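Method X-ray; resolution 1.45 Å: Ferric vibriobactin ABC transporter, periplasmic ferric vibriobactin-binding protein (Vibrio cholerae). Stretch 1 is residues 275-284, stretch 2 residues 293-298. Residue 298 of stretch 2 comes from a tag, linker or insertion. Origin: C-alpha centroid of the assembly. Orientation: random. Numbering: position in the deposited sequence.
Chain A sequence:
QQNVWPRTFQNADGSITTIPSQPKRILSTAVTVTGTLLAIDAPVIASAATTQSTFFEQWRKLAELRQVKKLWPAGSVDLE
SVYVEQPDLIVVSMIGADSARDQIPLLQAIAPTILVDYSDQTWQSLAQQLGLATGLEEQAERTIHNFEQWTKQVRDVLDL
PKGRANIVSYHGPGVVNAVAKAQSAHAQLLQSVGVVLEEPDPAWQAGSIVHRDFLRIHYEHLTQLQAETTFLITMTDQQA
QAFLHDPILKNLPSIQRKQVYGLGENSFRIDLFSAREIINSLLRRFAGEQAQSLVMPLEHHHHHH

Stretch 1 275-284: AREIINSLLR
Stretch 2, residues 293-298: SLVMPL

An amide side chain carries a donor and an acceptor on one planar group, so it can bind both the N-H and the C=O of a single residue in a chain that has no secondary structure to satisfy them. Asn280 of the ferric vibriobactin-binding protein is a clear example. Met296 N donates to Asn280 OD1 at 2.9 Å (N-H...O angle 162°), and Asn280 ND2 donates to Met296 O at 3.0 Å (152°). The two bonds fix Met296 at both its backbone polar groups. Asn280 achieves this with chi1 -77° (m) and chi2 -11°: its CA-to-CB bond points sideways, but the amide end comes nearer to the partner and is buried there.

The platform is a regular helix spanning residues 275-284, with phi/psi near -60/-45 and i to i-4 bonds such as Asn280 N to Arg276 O, 2.9 Å. Against it lies an irregular segment. Leu294 sits at -120/-13, after which Val295 (-59/130), Met296 (-87/135) and Pro297 (-62/138) are extended. The segment crosses the helix obliquely, its direction partly opposed to that of the helix: Val295 CA is 5.3 Å from Asn280 CA, and Met296 CA is 6.7 Å from Arg276 CA, one turn earlier.

A water adds a second polar link, accepting from Arg276 NH1 at 3.0 Å and donating to Leu298 O at 2.8 Å. Arg276 reaches it with an extended side chain (m, t, t, chi4 158°), whose CD passes 4.4 Å from Met296 CB. Met296 starts toward the helix, but its m, m, p rotamer leads the thioether away, leaving the backbone to make the close polar contact.

Apolar packing flanks the amide. Leu283 (chi1 -79°, chi2 165°) points toward the segment and is buried, its CD1 lying 3.8 Å from Leu294 CB and 4.2 Å from Val295 CG2. Leu294 is m, t. Val295, with chi1 168° (t), sets CG1 3.6 Å from Asn280 CG; its branched side chain thus touches both amide and leucine. Arg284 (m, t, t, chi4 111°) borders this patch, with NH2 4.2 Å from Val295 CG1 in an oblique approach.

At the other end, Leu298, a tag residue, is m, t and brings CD2 3.8 Å from Asn280 ND2, 3.9 Å from Glu277 CG and 4.3 Å from Arg276 CB. Glu277 (m, t, chi3 33°) offers its aliphatic stem here, while its carboxylate is bonded elsewhere in the structure. Altogether 461 Å² is buried, summed over both sides.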

# COMPACT_ATOMS: atom_id res chain seq x y z
N ALA A 275 -3.82 -5.75 -3.90
CA ALA A 275 -4.74 -6.40 -2.96
C ALA A 275 -5.42 -7.59 -3.63
O ALA A 275 -5.53 -8.68 -3.05
CB ALA A 275 -5.78 -5.41 -2.42
N ARG A 276 -5.87 -7.40 -4.87
CA ARG A 276 -6.45 -8.51 -5.62
C ARG A 276 -5.45 -9.66 -5.78
O ARG A 276 -5.81 -10.82 -5.60
CB ARG A 276 -6.91 -8.05 -6.99
CG ARG A 276 -8.24 -7.35 -7.00
CD ARG A 276 -8.55 -6.84 -8.40
NE ARG A 276 -9.85 -6.18 -8.41
CZ ARG A 276 -10.23 -5.29 -9.32
NH1 ARG A 276 -9.41 -4.93 -10.30
NH2 ARG A 276 -11.44 -4.74 -9.24
N GLU A 277 -4.22 -9.33 -6.13
CA GLU A 277 -3.22 -10.37 -6.32
C GLU A 277 -3.02 -11.14 -5.02
O GLU A 277 -2.95 -12.37 -5.01
CB GLU A 277 -1.88 -9.77 -6.78
CG GLU A 277 -1.91 -9.17 -8.18
CD GLU A 277 -0.52 -8.82 -8.70
OE1 GLU A 277 0.45 -9.53 -8.36
OE2 GLU A 277 -0.40 -7.85 -9.47
N ILE A 278 -2.90 -10.41 -3.91
CA ILE A 278 -2.71 -11.02 -2.60
C ILE A 278 -3.86 -11.94 -2.19
O ILE A 278 -3.63 -13.06 -1.75
CB ILE A 278 -2.48 -9.95 -1.52
CG1 ILE A 278 -1.18 -9.20 -1.80
CG2 ILE A 278 -2.46 -10.57 -0.13
CD1 ILE A 278 -0.98 -7.88 -1.03
N ILE A 279 -5.09 -11.47 -2.34
CA ILE A 279 -6.25 -12.28 -2.02
C ILE A 279 -6.31 -13.50 -2.93
O ILE A 279 -6.61 -14.61 -2.47
CB ILE A 279 -7.55 -11.45 -2.12
CG1 ILE A 279 -7.50 -10.30 -1.10
CG2 ILE A 279 -8.78 -12.31 -1.87
CD1 ILE A 279 -7.01 -10.70 0.28
N ASN A 280 -6.00 -13.32 -4.22
CA ASN A 280 -5.94 -14.46 -5.14
C ASN A 280 -4.97 -15.51 -4.62
O ASN A 280 -5.24 -16.71 -4.69
CB ASN A 280 -5.54 -14.03 -6.55
CG ASN A 280 -6.68 -13.37 -7.32
OD1 ASN A 280 -7.85 -13.40 -6.91
ND2 ASN A 280 -6.34 -12.77 -8.47
N SER A 281 -3.82 -15.07 -4.10
CA SER A 281 -2.81 -16.01 -3.62
C SER A 281 -3.33 -16.77 -2.40
O SER A 281 -3.02 -17.95 -2.22
CB SER A 281 -1.48 -15.32 -3.31
OG SER A 281 -1.49 -14.65 -2.05
N LEU A 282 -4.13 -16.11 -1.59
CA LEU A 282 -4.69 -16.75 -0.41
C LEU A 282 -5.73 -17.80 -0.80
O LEU A 282 -5.78 -18.88 -0.20
CB LEU A 282 -5.29 -15.71 0.54
CG LEU A 282 -4.29 -14.70 1.12
CD1 LEU A 282 -5.03 -13.81 2.07
CD2 LEU A 282 -3.13 -15.41 1.82
N LEU A 283 -6.54 -17.50 -1.82
CA LEU A 283 -7.51 -18.45 -2.35
C LEU A 283 -6.82 -19.70 -2.87
O LEU A 283 -7.25 -20.83 -2.58
CB LEU A 283 -8.34 -17.82 -3.47
CG LEU A 283 -9.48 -16.89 -3.05
CD1 LEU A 283 -9.98 -16.06 -4.23
CD2 LEU A 283 -10.61 -17.70 -2.44
N ARG A 284 -5.77 -19.51 -3.64
CA ARG A 284 -5.04 -20.63 -4.22
C ARG A 284 -4.45 -21.54 -3.16
O ARG A 284 -4.46 -22.77 -3.31
CB ARG A 284 -3.92 -20.14 -5.15
CG ARG A 284 -4.41 -19.60 -6.48
CD ARG A 284 -3.25 -19.14 -7.36
NE ARG A 284 -3.70 -18.15 -8.33
CZ ARG A 284 -3.35 -16.86 -8.30
NH1 ARG A 284 -2.51 -16.41 -7.38
NH2 ARG A 284 -3.83 -16.05 -9.22
N SER A 293 -13.57 -20.33 -8.39
CA SER A 293 -14.83 -19.62 -8.56
C SER A 293 -14.70 -18.18 -8.06
O SER A 293 -15.55 -17.34 -8.35
CB SER A 293 -15.96 -20.34 -7.82
OG SER A 293 -16.33 -21.53 -8.50
N LEU A 294 -13.64 -17.90 -7.31
CA LEU A 294 -13.51 -16.58 -6.70
C LEU A 294 -12.26 -15.78 -7.12
O LEU A 294 -12.18 -14.59 -6.84
CB LEU A 294 -13.58 -16.69 -5.18
CG LEU A 294 -14.95 -17.06 -4.60
CD1 LEU A 294 -14.82 -17.22 -3.10
CD2 LEU A 294 -15.98 -15.99 -4.93
N VAL A 295 -11.29 -16.41 -7.77
CA VAL A 295 -10.11 -15.67 -8.22
C VAL A 295 -10.52 -14.53 -9.16
O VAL A 295 -11.28 -14.74 -10.10
CB VAL A 295 -9.07 -16.58 -8.89
CG1 VAL A 295 -8.00 -15.76 -9.60
CG2 VAL A 295 -8.44 -17.49 -7.86
N MET A 296 -10.02 -13.33 -8.89
CA MET A 296 -10.37 -12.17 -9.71
C MET A 296 -9.43 -12.02 -10.90
O MET A 296 -8.22 -12.15 -10.76
CB MET A 296 -10.34 -10.88 -8.87
CG MET A 296 -11.60 -10.61 -8.05
SD MET A 296 -12.98 -9.94 -9.01
CE MET A 296 -13.80 -11.45 -9.51
N PRO A 297 -10.00 -11.76 -12.09
CA PRO A 297 -9.17 -11.45 -13.25
C PRO A 297 -8.37 -10.18 -12.98
O PRO A 297 -8.91 -9.22 -12.42
CB PRO A 297 -10.19 -11.21 -14.37
CG PRO A 297 -11.44 -11.91 -13.90
CD PRO A 297 -11.44 -11.76 -12.42
N LEU A 298 -7.10 -10.17 -13.36
CA LEU A 298 -6.25 -9.01 -13.11
C LEU A 298 -6.39 -7.97 -14.22
O LEU A 298 -6.35 -6.77 -13.96
CB LEU A 298 -4.79 -9.43 -12.95
CG LEU A 298 -4.48 -10.35 -11.76
CD1 LEU A 298 -2.98 -10.62 -11.66
CD2 LEU A 298 -5.02 -9.77 -10.45
O HOH W 1 -6.83 -6.10 -11.27